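Local coordinates for protein endonuclease NucS (Thermococcus kodakarensis KOD1, PDB 5GKE) that acts as a mismatch-specific restriction endonuclease that grips double-stranded DNA, and probably also cleaves single-stranded ends of branched DNA, at residues T129-M135 and L235-R240; A136-F140 and P152-E156; I159-V164 and Y196-L200. The protein carries 1 engineered substitution. All coordinates share one frame; numbering follows the deposited sequence.

Contact 1 of 3, residues T129-M135 and L235-R240. With nucleotides of chain C.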
# COMPACT_ATOMS: atom_id res chain seq x y z
N THR A 129 3.16 12.58 -12.82
CA THR A 129 3.89 13.77 -12.43
C THR A 129 3.39 14.24 -11.06
O THR A 129 2.33 13.80 -10.59
CB THR A 129 3.74 14.90 -13.46
OG1 THR A 129 4.58 16.00 -13.08
CG2 THR A 129 2.29 15.38 -13.54
N GLY A 130 4.14 15.14 -10.43
CA GLY A 130 3.79 15.57 -9.08
C GLY A 130 4.40 14.65 -8.03
O GLY A 130 3.85 14.52 -6.93
N SER A 131 5.52 14.02 -8.37
CA SER A 131 6.20 13.10 -7.48
C SER A 131 7.36 13.75 -6.70
O SER A 131 7.74 14.90 -6.97
CB SER A 131 6.75 11.93 -8.29
OG SER A 131 7.90 12.35 -8.99
N GLU A 132 7.96 12.99 -5.78
CA GLU A 132 9.10 13.49 -5.01
C GLU A 132 10.33 13.61 -5.90
O GLU A 132 11.12 14.54 -5.76
CB GLU A 132 9.45 12.61 -3.79
CG GLU A 132 10.63 13.20 -2.97
CD GLU A 132 11.14 12.33 -1.80
OE1 GLU A 132 12.38 12.10 -1.73
OE2 GLU A 132 10.33 11.93 -0.92
N ALA A 133 10.48 12.67 -6.82
CA ALA A 133 11.59 12.73 -7.77
C ALA A 133 11.60 14.07 -8.51
O ALA A 133 12.64 14.67 -8.73
CB ALA A 133 11.51 11.59 -8.74
N GLU A 134 10.42 14.55 -8.86
CA GLU A 134 10.33 15.81 -9.58
C GLU A 134 10.62 17.02 -8.71
O GLU A 134 11.12 18.03 -9.20
CB GLU A 134 8.96 15.93 -10.22
CG GLU A 134 8.81 14.97 -11.37
CD GLU A 134 7.38 14.83 -11.79
OE1 GLU A 134 7.02 15.43 -12.83
OE2 GLU A 134 6.63 14.15 -11.06
N MET A 135 10.30 16.94 -7.42
CA MET A 135 10.72 17.99 -6.49
C MET A 135 12.24 18.11 -6.54
O MET A 135 12.80 19.20 -6.61
CB MET A 135 10.27 17.68 -5.07
CG MET A 135 8.78 17.68 -4.83
SD MET A 135 8.39 17.44 -3.08
CE MET A 135 9.04 18.95 -2.37
N LEU A 235 7.43 23.91 -0.34
CA LEU A 235 7.53 23.64 -1.77
C LEU A 235 6.48 22.60 -2.20
O LEU A 235 6.34 21.56 -1.56
CB LEU A 235 8.93 23.15 -2.11
CG LEU A 235 9.28 23.12 -3.59
CD1 LEU A 235 9.39 24.54 -4.12
CD2 LEU A 235 10.58 22.37 -3.80
N GLU A 236 5.76 22.88 -3.28
CA GLU A 236 4.79 21.93 -3.82
C GLU A 236 5.43 21.08 -4.91
O GLU A 236 6.25 21.59 -5.68
CB GLU A 236 3.56 22.66 -4.35
CG GLU A 236 2.95 23.61 -3.34
CD GLU A 236 1.44 23.51 -3.28
OE1 GLU A 236 0.76 24.47 -3.72
OE2 GLU A 236 0.93 22.48 -2.79
N PRO A 237 5.08 19.79 -4.98
CA PRO A 237 5.60 18.99 -6.09
C PRO A 237 5.11 19.57 -7.42
O PRO A 237 3.93 19.89 -7.55
CB PRO A 237 5.03 17.59 -5.83
CG PRO A 237 3.86 17.81 -4.94
CD PRO A 237 4.18 19.02 -4.11
N PRO A 238 6.01 19.76 -8.38
CA PRO A 238 5.61 20.34 -9.66
C PRO A 238 4.86 19.34 -10.56
O PRO A 238 5.25 18.18 -10.64
CB PRO A 238 6.95 20.74 -10.28
CG PRO A 238 7.90 19.70 -9.78
CD PRO A 238 7.43 19.37 -8.37
N LYS A 239 3.80 19.80 -11.22
CA LYS A 239 3.13 18.98 -12.23
C LYS A 239 3.45 19.48 -13.63
O LYS A 239 3.13 20.62 -13.96
CB LYS A 239 1.63 19.00 -12.01
CG LYS A 239 1.13 18.47 -10.65
CD LYS A 239 -0.39 18.67 -10.56
CE LYS A 239 -1.08 17.78 -9.54
NZ LYS A 239 -2.57 17.97 -9.64
N ARG A 240 4.07 18.64 -14.47
CA ARG A 240 4.29 18.99 -15.88
C ARG A 240 2.96 19.28 -16.61
O ARG A 240 1.89 18.78 -16.23
CB ARG A 240 5.04 17.88 -16.62
CG ARG A 240 6.23 17.28 -15.86
CD ARG A 240 6.50 15.82 -16.30
NE ARG A 240 7.57 15.18 -15.53
CZ ARG A 240 7.71 13.86 -15.37
NH1 ARG A 240 6.85 13.02 -15.93
NH2 ARG A 240 8.72 13.37 -14.65
P DA C 7 7.07 9.72 -3.79
OP1 DA C 7 7.32 10.09 -5.20
OP2 DA C 7 6.87 10.78 -2.77
O5' DA C 7 5.84 8.71 -3.69
C5' DA C 7 5.89 7.46 -4.37
C4' DA C 7 4.53 6.78 -4.34
O4' DA C 7 4.52 5.74 -3.33
C3' DA C 7 3.36 7.71 -4.02
O3' DA C 7 2.22 7.35 -4.81
C2' DA C 7 3.11 7.45 -2.53
C1' DA C 7 3.48 5.97 -2.40
N9 DA C 7 3.98 5.59 -1.09
C8 DA C 7 4.66 6.38 -0.20
N7 DA C 7 5.02 5.77 0.90
C5 DA C 7 4.56 4.47 0.72
C6 DA C 7 4.63 3.33 1.54
N6 DA C 7 5.23 3.31 2.74
N1 DA C 7 4.06 2.19 1.07
C2 DA C 7 3.46 2.21 -0.14
N3 DA C 7 3.34 3.23 -0.99
C4 DA C 7 3.91 4.34 -0.50
P DC C 6 11.12 8.51 1.89
OP1 DC C 6 11.33 9.97 1.93
OP2 DC C 6 10.41 7.85 3.00
O5' DC C 6 10.34 8.21 0.53
C5' DC C 6 10.91 8.64 -0.70
C4' DC C 6 10.09 8.16 -1.88
O4' DC C 6 9.93 6.73 -1.81
C3' DC C 6 8.68 8.73 -1.97
O3' DC C 6 8.32 8.83 -3.33
C2' DC C 6 7.86 7.67 -1.24
C1' DC C 6 8.55 6.41 -1.72
N1 DC C 6 8.42 5.23 -0.80
C2 DC C 6 7.87 4.04 -1.29
O2 DC C 6 7.46 4.00 -2.45
N3 DC C 6 7.78 2.97 -0.46
C4 DC C 6 8.23 3.06 0.80
N4 DC C 6 8.12 1.98 1.58
C5 DC C 6 8.81 4.26 1.31
C6 DC C 6 8.89 5.31 0.48

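Contact 2 of 3, residues A136-F140 and P152-E156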
# COMPACT_ATOMS: atom_id res chain seq x y z
N ALA A 136 12.89 16.95 -6.49
CA ALA A 136 14.33 16.86 -6.51
C ALA A 136 14.88 17.53 -7.77
O ALA A 136 15.70 18.45 -7.68
CB ALA A 136 14.78 15.38 -6.41
N GLU A 137 14.40 17.08 -8.94
CA GLU A 137 14.79 17.66 -10.23
C GLU A 137 14.59 19.17 -10.30
O GLU A 137 15.41 19.90 -10.85
CB GLU A 137 14.03 16.98 -11.38
CG GLU A 137 14.47 15.53 -11.61
CD GLU A 137 13.56 14.75 -12.54
OE1 GLU A 137 12.81 15.38 -13.32
OE2 GLU A 137 13.60 13.50 -12.49
N LEU A 138 13.50 19.65 -9.73
CA LEU A 138 13.27 21.08 -9.67
C LEU A 138 14.40 21.74 -8.89
O LEU A 138 14.95 22.75 -9.31
CB LEU A 138 11.93 21.39 -9.01
CG LEU A 138 11.62 22.87 -8.82
CD1 LEU A 138 11.81 23.62 -10.11
CD2 LEU A 138 10.20 23.03 -8.35
N ILE A 139 14.75 21.14 -7.77
CA ILE A 139 15.71 21.74 -6.87
C ILE A 139 17.11 21.77 -7.49
O ILE A 139 17.87 22.70 -7.26
CB ILE A 139 15.71 21.02 -5.52
CG1 ILE A 139 14.37 21.29 -4.82
CG2 ILE A 139 16.85 21.50 -4.65
CD1 ILE A 139 14.16 20.57 -3.50
N PHE A 140 17.44 20.79 -8.32
CA PHE A 140 18.71 20.84 -9.02
C PHE A 140 18.69 21.88 -10.15
O PHE A 140 19.64 22.64 -10.32
CB PHE A 140 19.08 19.45 -9.55
CG PHE A 140 19.79 18.59 -8.53
CD1 PHE A 140 19.08 18.02 -7.48
CD2 PHE A 140 21.16 18.40 -8.59
CE1 PHE A 140 19.73 17.26 -6.52
CE2 PHE A 140 21.81 17.64 -7.63
CZ PHE A 140 21.09 17.07 -6.59
N PRO A 152 23.30 22.28 -4.52
CA PRO A 152 22.98 20.85 -4.42
C PRO A 152 24.05 19.98 -5.07
O PRO A 152 24.55 20.33 -6.14
CB PRO A 152 21.65 20.74 -5.17
CG PRO A 152 21.70 21.84 -6.16
CD PRO A 152 22.45 22.97 -5.51
N LEU A 153 24.37 18.85 -4.45
CA LEU A 153 25.50 18.00 -4.86
C LEU A 153 25.05 16.58 -5.12
O LEU A 153 25.43 15.99 -6.12
CB LEU A 153 26.61 18.02 -3.82
CG LEU A 153 27.15 19.41 -3.49
CD1 LEU A 153 28.20 19.33 -2.40
CD2 LEU A 153 27.69 20.08 -4.73
N PHE A 154 24.37 15.97 -4.16
CA PHE A 154 23.94 14.59 -4.34
C PHE A 154 22.43 14.42 -4.21
O PHE A 154 21.77 15.18 -3.50
CB PHE A 154 24.63 13.66 -3.33
CG PHE A 154 26.10 13.92 -3.15
CD1 PHE A 154 26.56 14.92 -2.32
CD2 PHE A 154 27.04 13.11 -3.79
CE1 PHE A 154 27.92 15.15 -2.14
CE2 PHE A 154 28.40 13.33 -3.61
CZ PHE A 154 28.84 14.34 -2.79
N ARG A 155 21.92 13.41 -4.90
CA ARG A 155 20.54 12.98 -4.83
C ARG A 155 20.51 11.48 -4.50
O ARG A 155 21.24 10.70 -5.11
CB ARG A 155 19.83 13.29 -6.15
CG ARG A 155 18.44 12.70 -6.31
CD ARG A 155 17.83 13.04 -7.68
NE ARG A 155 18.82 13.57 -8.62
CZ ARG A 155 18.52 14.13 -9.79
NH1 ARG A 155 17.26 14.21 -10.19
NH2 ARG A 155 19.48 14.59 -10.58
N GLU A 156 19.67 11.08 -3.54
CA GLU A 156 19.61 9.69 -3.07
C GLU A 156 20.99 9.17 -2.68
O GLU A 156 21.41 8.12 -3.14
CB GLU A 156 18.99 8.77 -4.12
CG GLU A 156 17.54 9.11 -4.50
CD GLU A 156 16.55 8.79 -3.38
OE1 GLU A 156 16.37 7.60 -3.06
OE2 GLU A 156 15.94 9.75 -2.85

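Contact 3 of 3, residues I159-V164 and Y196-L200. With nucleotides of chain C.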
# COMPACT_ATOMS: atom_id res chain seq x y z
N ILE A 159 24.53 7.90 2.98
CA ILE A 159 25.47 8.26 4.01
C ILE A 159 25.63 6.96 4.77
O ILE A 159 25.17 5.92 4.31
CB ILE A 159 24.98 9.42 4.87
CG1 ILE A 159 23.68 9.04 5.60
CG2 ILE A 159 24.77 10.62 3.99
CD1 ILE A 159 23.08 10.17 6.46
N GLY A 160 26.27 7.00 5.91
CA GLY A 160 26.63 5.73 6.54
C GLY A 160 25.43 4.87 6.87
O GLY A 160 25.34 3.69 6.54
N THR A 161 24.50 5.47 7.58
CA THR A 161 23.30 4.78 7.97
C THR A 161 22.15 5.59 7.39
O THR A 161 21.89 6.72 7.82
CB THR A 161 23.26 4.64 9.53
OG1 THR A 161 23.98 3.46 9.91
CG2 THR A 161 21.84 4.55 10.08
N GLY A 162 21.49 5.04 6.38
CA GLY A 162 20.43 5.78 5.71
C GLY A 162 20.78 6.40 4.37
O GLY A 162 21.96 6.53 4.00
N ILE A 163 19.74 6.80 3.64
CA ILE A 163 19.88 7.41 2.33
C ILE A 163 19.16 8.75 2.32
O ILE A 163 17.96 8.82 2.58
CB ILE A 163 19.32 6.51 1.23
CG1 ILE A 163 20.03 5.16 1.25
CG2 ILE A 163 19.50 7.14 -0.11
CD1 ILE A 163 19.30 4.07 0.57
N VAL A 164 19.93 9.79 2.03
CA VAL A 164 19.54 11.20 2.07
C VAL A 164 18.93 11.62 0.73
O VAL A 164 19.37 11.16 -0.31
CB VAL A 164 20.77 12.07 2.41
CG1 VAL A 164 20.54 13.53 2.10
CG2 VAL A 164 21.12 11.89 3.86
N TYR A 196 19.52 12.04 9.80
CA TYR A 196 20.57 12.25 8.82
C TYR A 196 21.51 13.34 9.30
O TYR A 196 22.73 13.23 9.18
CB TYR A 196 20.00 12.62 7.45
CG TYR A 196 19.07 11.57 6.90
CD1 TYR A 196 19.29 10.21 7.13
CD2 TYR A 196 17.96 11.95 6.14
CE1 TYR A 196 18.43 9.26 6.63
CE2 TYR A 196 17.09 11.00 5.62
CZ TYR A 196 17.32 9.66 5.87
OH TYR A 196 16.46 8.74 5.36
N VAL A 197 20.93 14.40 9.85
CA VAL A 197 21.70 15.52 10.32
C VAL A 197 22.69 15.08 11.40
O VAL A 197 23.85 15.48 11.38
CB VAL A 197 20.79 16.62 10.86
CG1 VAL A 197 21.60 17.61 11.71
CG2 VAL A 197 20.09 17.32 9.72
N GLU A 198 22.23 14.23 12.31
CA GLU A 198 23.09 13.76 13.39
C GLU A 198 24.25 12.95 12.85
O GLU A 198 25.39 13.14 13.27
CB GLU A 198 22.29 12.93 14.40
CG GLU A 198 21.43 13.77 15.32
CD GLU A 198 20.50 12.94 16.20
OE1 GLU A 198 20.63 11.69 16.22
OE2 GLU A 198 19.65 13.56 16.87
N ILE A 199 23.96 12.05 11.92
CA ILE A 199 25.01 11.23 11.35
C ILE A 199 26.04 12.10 10.64
O ILE A 199 27.25 11.87 10.75
CB ILE A 199 24.44 10.18 10.40
CG1 ILE A 199 23.73 9.09 11.20
CG2 ILE A 199 25.53 9.57 9.54
CD1 ILE A 199 22.88 8.20 10.36
N LEU A 200 25.56 13.13 9.95
CA LEU A 200 26.46 14.04 9.25
C LEU A 200 27.23 14.93 10.21
O LEU A 200 28.36 15.29 9.94
CB LEU A 200 25.69 14.89 8.24
CG LEU A 200 25.34 14.15 6.95
CD1 LEU A 200 24.37 14.95 6.17
CD2 LEU A 200 26.57 13.89 6.10
P DA C 5 16.39 4.99 4.83
OP1 DA C 5 17.27 6.17 4.98
OP2 DA C 5 15.77 4.30 5.99
O5' DA C 5 15.23 5.42 3.82
C5' DA C 5 15.57 6.11 2.64
C4' DA C 5 14.36 6.25 1.74
O4' DA C 5 13.98 4.95 1.23
C3' DA C 5 13.12 6.84 2.43
O3' DA C 5 12.56 7.84 1.59
C2' DA C 5 12.21 5.62 2.58
C1' DA C 5 12.59 4.81 1.36
N9 DA C 5 12.23 3.40 1.47
C8 DA C 5 12.38 2.59 2.56
N7 DA C 5 11.95 1.37 2.37
C5 DA C 5 11.46 1.38 1.07
C6 DA C 5 10.86 0.39 0.27
N6 DA C 5 10.64 -0.86 0.68
N1 DA C 5 10.49 0.74 -0.98
C2 DA C 5 10.72 1.99 -1.39
N3 DA C 5 11.27 3.01 -0.74
C4 DA C 5 11.63 2.63 0.50

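Contact 1 of 3, residues T129-M135 and L235-R240
The capping box that starts helix 132-141 is where the C-terminal tail docks: R240 reaches back to E134, the box residue that also ties down S131. E134 divides its carboxylate between two tasks. OE2 serves S131 and takes two bonds from it, one from the backbone N at 2.9 Å and a second from OG, the latter through the anti lone pair; the return bond of the box, E134 N to S131 OG, is weak. OE1 serves T129 and the tail, where it forms a salt bridge to R240 NE at 2.8 Å. The two side chains cross at nearly a right angle, and OE1 lies over a face of the guanidinium, with the planes 53° apart, so this is an ion pair without the flat side-on fit. T129 OG1, set anti to its own N (chi1 -175°), donates to E134 OE1 and accepts a fairly straight hydrogen bond from R240 N (3.0 Å, 164°), so it bridges the helix start and the tail.

Further back, the prolines pack on the helix. P238 CG rests 3.9 Å from E134 CB, and M135 runs alongside P237 before its chi3 bend brings CE to L235 CD2 at 4.0 Å. At the helix start, E132 N donates to OP1 of DA7 of chain C at 3.0 Å, so the phosphate sits at the end a helix dipole would favour.

M135 continues inward onto L180 and V213 of strands 175-180 and 208-214, while T129 pairs antiparallel with a strand of the second subunit and K239 makes a salt bridge to D42 of that subunit.

Contact 2 of 3, residues A136-F140 and P152-E156
The ring of F140 is held between P152 and R155, one on each face. On one side P152 CB sits over the ring centre, close to the normal and 4.0 Å from the centroid, a CH-pi contact. On the other the guanidinium of R155 lies nearly flat against the aromatic plane, 15° from parallel, with CZ 4.7 Å from the centroid, which makes it a cation-pi stack. The arginine reaches this place by starting with CG anti to the backbone N and then folding at chi3 (13°), which swings the head back over the ring.

The ring's rim is used as well: F154 O approaches F140 CZ at 3.7 Å near the ring plane, where the aromatic hydrogens are slightly positive. R155 meanwhile spans the helix surface. Its CD packs on A136 CB at 4.0 Å, and NH1 comes edge-on to E137 CG. The carboxylate of E137 stays farther off, with OE2 4.4 Å from NH1, so the opposite charges can attract each other without forming a salt bridge.

The 136-140 part of helix 132-141 and the 152-154 part of strand 151-158 run at 130° between their N-to-C directions, axes 9.8 Å apart. Strand 151-158 is an outermost strand of the mixed sheet within this chain and carries a classic beta bulge, L153 and F154 against L167. F140 also touches V166 on the next strand, and I139 goes deeper, onto L178 and L180 of strand 175-180.

Contact 3 of 3, residues I159-V164 and Y196-L200
The 159-162 turn, closed by a bond from I159 N to G162 O, and the start of strand 163-169 lie against helix 187-204, with V164 CA and Y196 CA 6.9 Å apart. This is the sheet-and-helix core of the PDDEXK nuclease fold, close to its metal site: Y196 packs on E179, which with Q192 belongs to the magnesium site, and the nearest magnesium ion is about 5 Å from the Y196 side chain.

Y196 carries the contact. V164 CG2 sits over one face of its ring, 4.1 Å from the centroid and 27° off the normal, in a CH-pi contact. I159 points its CG1 branch between its own N and carbonyl carbon (chi1 61°), which sends CD1 crosswise onto Y196 CD1 at 3.8 Å and against I199 CG2. I199 CD1 packs tightly against T161, 3.1 Å from its carbonyl O and crossing its side chain at about a right angle. At G162, whose CA lies 4.1 Å from Y196 CE1, the positive phi and the nearby ring leave no place for a side chain; a CB would clash with CE1.

T161 OG1 bonds to R223 of the second subunit. The DNA backbone is gripped from both segments: OP1 of DA5 of chain C, lying near the plane of the Y196 ring, accepts Y196 OH at 2.7 Å and I163 N at 2.9 Å, the latter with an N-H...O angle of 168°.

Overall arrangement
All three contacts lie in the C-terminal PDDEXK domain. Along the chain, contact 1 spans the other two, which follow each other in series. Contacts 1 and 2 share helix 132-141; their centres are 12 Å apart, and they touch through L235 and I139. Contacts 2 and 3, centres 16 Å apart, are joined through the neighbouring strands 151-158 and 163-169, where E156 packs on I163. Contacts 1 and 3, 24 Å between centres, do not touch, yet both reach the second subunit and both bind phosphates of DNA chain C. The domain thus meets one DNA strand at two phosphates in these contacts, those of DA7 and DA5, with contact 3 beside the magnesium site.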